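PDB 1VRM: hypothetical protein TM1553 from Thermotoga maritima, which probably acts, as characterised members of the ApbE family do, as a magnesium-dependent flavin transferase that attaches FMN from FAD to target proteins. Local coordinates for residues C93-P105 with T273-M285. Sequence-based numbering, arbitrary orientation.
Sequences CAFAELTDGAFDP and TTADALSTAGFVM
F103 and A281 bring the two backbones nearest each other, their CA atoms 4.5 Å apart, just past the end of helix 83-98. Further back, the segments of that helix and of helix 272-296 run in roughly the same direction, with axes 10.6 Å apart at closest approach and a crossing angle of -41°. F95 is a knob in the hole formed by T273, T274, A277 and L278. Its ring lays one face against A277, whose CB is 3.8 Å from the ring centroid, while T274 OG1, hydrogen-bonded to D271, lies at the ring edge. The same methyl also sits over a face of F103, with A277 CB 4.2 Å from that ring's centroid, so two CH-pi contacts share one small side chain. With an alanine here in place of F95, the hole would probably be left unfilled and A277 would keep just one of its two aromatic covers. A Schellman motif with D100 at C-prime ends helix 83-98, and a type I' turn from T99 to A102 brings A102 and F103 against helix 272-296, whose A275 and S279 pack on strands 229-234 and 262-269 of the antiparallel sheet. T99 ties this reversal together: its OG1 donates to F95 O at 2.8 Å and accepts from F103 N at 3.2 Å. With chi1 at 63° OG1 faces those partners, while CG2 packs 3.7 Å from the CB of A281. At the end of the turn, A102 CB presses on the selenomethionine M285, 3.5 Å from its CG, and V284 CG2 lies against A102 O. D104 N and T280 OG1 both hydrogen-bond to an unidentified molecule, probably from the crystallisation liquor, that may mark a pocket, and T280 CG2 lies at the edge of the F103 ring.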
loop_
_atom_site.group_PDB
_atom_site.type_symbol
_atom_site.label_atom_id
_atom_site.label_comp_id
_atom_site.label_asym_id
_atom_site.label_seq_id
_atom_site.Cartn_x
_atom_site.Cartn_y
_atom_site.Cartn_z
ATOM N N CYS A 93 2.221 -10.332 7.044
ATOM C CA CYS A 93 2.725 -10.593 8.402
ATOM C C CYS A 93 4.267 -10.525 8.456
ATOM O O CYS A 93 4.802 -10.046 9.432
ATOM C CB CYS A 93 2.189 -11.909 8.958
ATOM S SG CYS A 93 0.391 -11.813 9.241
ATOM N N ALA A 94 4.961 -10.921 7.394
ATOM C CA ALA A 94 6.421 -10.810 7.365
ATOM C C ALA A 94 6.880 -9.352 7.346
ATOM O O ALA A 94 7.873 -9.009 8.011
ATOM C CB ALA A 94 6.955 -11.554 6.206
ATOM N N PHE A 95 6.132 -8.479 6.682
ATOM C CA PHE A 95 6.435 -7.036 6.791
ATOM C C PHE A 95 6.162 -6.469 8.175
ATOM O O PHE A 95 6.839 -5.558 8.615
ATOM C CB PHE A 95 5.711 -6.211 5.727
ATOM C CG PHE A 95 6.350 -6.262 4.356
ATOM C CD1 PHE A 95 7.521 -5.570 4.101
ATOM C CD2 PHE A 95 5.764 -6.982 3.329
ATOM C CE1 PHE A 95 8.100 -5.611 2.803
ATOM C CE2 PHE A 95 6.324 -7.020 2.072
ATOM C CZ PHE A 95 7.512 -6.358 1.821
ATOM N N ALA A 96 5.112 -6.957 8.834
ATOM C CA ALA A 96 4.801 -6.535 10.190
ATOM C C ALA A 96 5.962 -6.924 11.129
ATOM O O ALA A 96 6.439 -6.106 11.907
ATOM C CB ALA A 96 3.510 -7.109 10.654
ATOM N N GLU A 97 6.485 -8.140 10.955
ATOM C CA GLU A 97 7.620 -8.564 11.763
ATOM C C GLU A 97 8.865 -7.711 11.469
ATOM O O GLU A 97 9.572 -7.278 12.384
ATOM C CB GLU A 97 7.871 -10.044 11.544
ATOM C CG GLU A 97 8.946 -10.549 12.455
ATOM C CD GLU A 97 8.914 -12.049 12.558
ATOM O OE1 GLU A 97 7.988 -12.566 13.229
ATOM O OE2 GLU A 97 9.811 -12.700 11.966
ATOM N N LEU A 98 9.112 -7.433 10.202
ATOM C CA LEU A 98 10.277 -6.670 9.809
ATOM C C LEU A 98 10.251 -5.271 10.401
ATOM O O LEU A 98 11.300 -4.683 10.708
ATOM C CB LEU A 98 10.313 -6.561 8.281
ATOM C CG LEU A 98 11.431 -5.767 7.652
ATOM C CD1 LEU A 98 12.763 -6.475 7.943
ATOM C CD2 LEU A 98 11.158 -5.639 6.159
ATOM N N THR A 99 9.048 -4.696 10.521
ATOM C CA THR A 99 8.898 -3.317 10.995
ATOM C C THR A 99 8.432 -3.190 12.472
ATOM O O THR A 99 7.969 -2.120 12.894
ATOM C CB THR A 99 7.970 -2.525 10.025
ATOM O OG1 THR A 99 6.669 -3.136 10.046
ATOM C CG2 THR A 99 8.496 -2.560 8.647
ATOM N N ASP A 100 8.497 -4.291 13.234
ATOM C CA ASP A 100 8.037 -4.350 14.596
ATOM C C ASP A 100 6.644 -3.826 14.748
ATOM O O ASP A 100 6.325 -3.097 15.692
ATOM C CB ASP A 100 9.000 -3.588 15.507
ATOM C CG ASP A 100 10.444 -4.126 15.411
ATOM O OD1 ASP A 100 10.635 -5.355 15.328
ATOM O OD2 ASP A 100 11.394 -3.311 15.404
ATOM N N GLY A 101 5.792 -4.188 13.799
ATOM C CA GLY A 101 4.385 -3.820 13.848
ATOM C C GLY A 101 4.027 -2.429 13.405
ATOM O O GLY A 101 2.865 -2.042 13.526
ATOM N N ALA A 102 4.995 -1.656 12.924
ATOM C CA ALA A 102 4.665 -0.322 12.376
ATOM C C ALA A 102 3.741 -0.415 11.151
ATOM O O ALA A 102 2.747 0.334 11.035
ATOM C CB ALA A 102 5.922 0.450 12.051
ATOM N N PHE A 103 4.059 -1.332 10.245
ATOM C CA PHE A 103 3.067 -1.866 9.296
ATOM C C PHE A 103 2.447 -3.069 9.999
ATOM O O PHE A 103 3.179 -3.944 10.476
ATOM C CB PHE A 103 3.726 -2.296 7.979
ATOM C CG PHE A 103 2.794 -3.028 7.067
ATOM C CD1 PHE A 103 1.967 -2.347 6.194
ATOM C CD2 PHE A 103 2.718 -4.403 7.110
ATOM C CE1 PHE A 103 1.116 -3.060 5.347
ATOM C CE2 PHE A 103 1.838 -5.122 6.258
ATOM C CZ PHE A 103 1.029 -4.444 5.425
ATOM N N ASP A 104 1.124 -3.118 10.081
ATOM C CA ASP A 104 0.474 -4.273 10.657
ATOM C C ASP A 104 -0.862 -4.486 9.966
ATOM O O ASP A 104 -1.717 -3.620 10.072
ATOM C CB ASP A 104 0.282 -4.042 12.132
ATOM C CG ASP A 104 -0.121 -5.309 12.884
ATOM O OD1 ASP A 104 -0.833 -6.106 12.268
ATOM O OD2 ASP A 104 0.287 -5.534 14.074
ATOM N N PRO A 105 -1.039 -5.642 9.301
ATOM C CA PRO A 105 -2.270 -5.899 8.576
ATOM C C PRO A 105 -3.431 -6.244 9.511
ATOM O O PRO A 105 -4.508 -6.508 9.035
ATOM C CB PRO A 105 -1.898 -7.072 7.681
ATOM C CG PRO A 105 -0.949 -7.831 8.451
ATOM C CD PRO A 105 -0.125 -6.793 9.188
ATOM N N THR A 273 5.177 -4.059 -3.926
ATOM C CA THR A 273 4.735 -4.619 -2.684
ATOM C C THR A 273 5.604 -4.046 -1.523
ATOM O O THR A 273 5.080 -3.579 -0.505
ATOM C CB THR A 273 4.805 -6.142 -2.701
ATOM O OG1 THR A 273 3.992 -6.641 -3.770
ATOM C CG2 THR A 273 4.326 -6.688 -1.372
ATOM N N THR A 274 6.914 -4.101 -1.699
ATOM C CA THR A 274 7.852 -3.565 -0.714
ATOM C C THR A 274 7.642 -2.043 -0.522
ATOM O O THR A 274 7.578 -1.554 0.611
ATOM C CB THR A 274 9.281 -3.835 -1.157
ATOM O OG1 THR A 274 9.450 -5.247 -1.222
ATOM C CG2 THR A 274 10.324 -3.220 -0.199
ATOM N N ALA A 275 7.536 -1.301 -1.620
ATOM C CA ALA A 275 7.421 0.133 -1.541
ATOM C C ALA A 275 6.130 0.502 -0.815
ATOM O O ALA A 275 6.110 1.434 -0.015
ATOM C CB ALA A 275 7.445 0.765 -2.944
ATOM N N ASP A 276 5.036 -0.219 -1.107
ATOM C CA ASP A 276 3.724 0.065 -0.500
ATOM C C ASP A 276 3.763 -0.236 1.020
ATOM O O ASP A 276 3.418 0.623 1.827
ATOM C CB ASP A 276 2.638 -0.770 -1.216
ATOM C CG ASP A 276 1.238 -0.321 -0.936
ATOM O OD1 ASP A 276 1.059 0.764 -0.383
ATOM O OD2 ASP A 276 0.305 -1.112 -1.313
ATOM N N ALA A 277 4.202 -1.452 1.415
ATOM C CA ALA A 277 4.223 -1.817 2.838
ATOM C C ALA A 277 5.139 -0.888 3.630
ATOM O O ALA A 277 4.818 -0.453 4.731
ATOM C CB ALA A 277 4.643 -3.232 3.069
ATOM N N LEU A 278 6.324 -0.611 3.075
ATOM C CA LEU A 278 7.284 0.182 3.796
ATOM C C LEU A 278 6.956 1.670 3.791
ATOM O O LEU A 278 7.328 2.377 4.718
ATOM C CB LEU A 278 8.703 -0.102 3.324
ATOM C CG LEU A 278 9.184 -1.528 3.583
ATOM C CD1 LEU A 278 10.645 -1.687 3.190
ATOM C CD2 LEU A 278 9.015 -1.955 5.017
ATOM N N SER A 279 6.143 2.130 2.856
ATOM C CA SER A 279 5.767 3.549 2.885
ATOM C C SER A 279 4.805 3.751 4.079
ATOM O O SER A 279 4.883 4.749 4.755
ATOM C CB SER A 279 5.172 4.043 1.582
ATOM O OG SER A 279 3.912 3.456 1.327
ATOM N N THR A 280 3.935 2.756 4.328
ATOM C CA THR A 280 3.047 2.799 5.474
ATOM C C THR A 280 3.861 2.762 6.760
ATOM O O THR A 280 3.671 3.561 7.659
ATOM C CB THR A 280 2.054 1.604 5.388
ATOM O OG1 THR A 280 1.263 1.744 4.182
ATOM C CG2 THR A 280 1.149 1.533 6.601
ATOM N N ALA A 281 4.772 1.797 6.860
ATOM C CA ALA A 281 5.585 1.682 8.067
ATOM C C ALA A 281 6.408 2.954 8.320
ATOM O O ALA A 281 6.521 3.435 9.437
ATOM C CB ALA A 281 6.550 0.515 7.961
ATOM N N GLY A 282 7.011 3.471 7.257
ATOM C CA GLY A 282 7.828 4.704 7.390
ATOM C C GLY A 282 6.998 5.888 7.837
ATOM O O GLY A 282 7.457 6.730 8.636
ATOM N N PHE A 283 5.783 5.996 7.329
ATOM C CA PHE A 283 4.867 7.065 7.751
ATOM C C PHE A 283 4.640 7.001 9.278
ATOM O O PHE A 283 4.738 7.979 9.975
ATOM C CB PHE A 283 3.545 6.935 7.049
ATOM C CG PHE A 283 2.624 8.118 7.268
ATOM C CD1 PHE A 283 1.860 8.178 8.430
ATOM C CD2 PHE A 283 2.527 9.133 6.349
ATOM C CE1 PHE A 283 0.988 9.238 8.652
ATOM C CE2 PHE A 283 1.675 10.217 6.570
ATOM C CZ PHE A 283 0.902 10.253 7.723
ATOM N N VAL A 284 4.331 5.813 9.775
ATOM C CA VAL A 284 4.108 5.601 11.189
ATOM C C VAL A 284 5.365 5.847 12.020
ATOM O O VAL A 284 5.280 6.369 13.107
ATOM C CB VAL A 284 3.577 4.181 11.458
ATOM C CG1 VAL A 284 3.596 3.850 12.960
ATOM C CG2 VAL A 284 2.200 3.953 10.792
HETATM N N MSE A 285 6.525 5.415 11.543
HETATM C CA MSE A 285 7.742 5.516 12.336
HETATM C C MSE A 285 8.379 6.906 12.288
HETATM O O MSE A 285 9.130 7.267 13.201
HETATM C CB MSE A 285 8.730 4.471 11.830
HETATM C CG MSE A 285 8.285 3.083 12.177
HETATM SE SE MSE A 285 9.555 1.737 11.517
HETATM C CE MSE A 285 10.920 2.024 13.078
#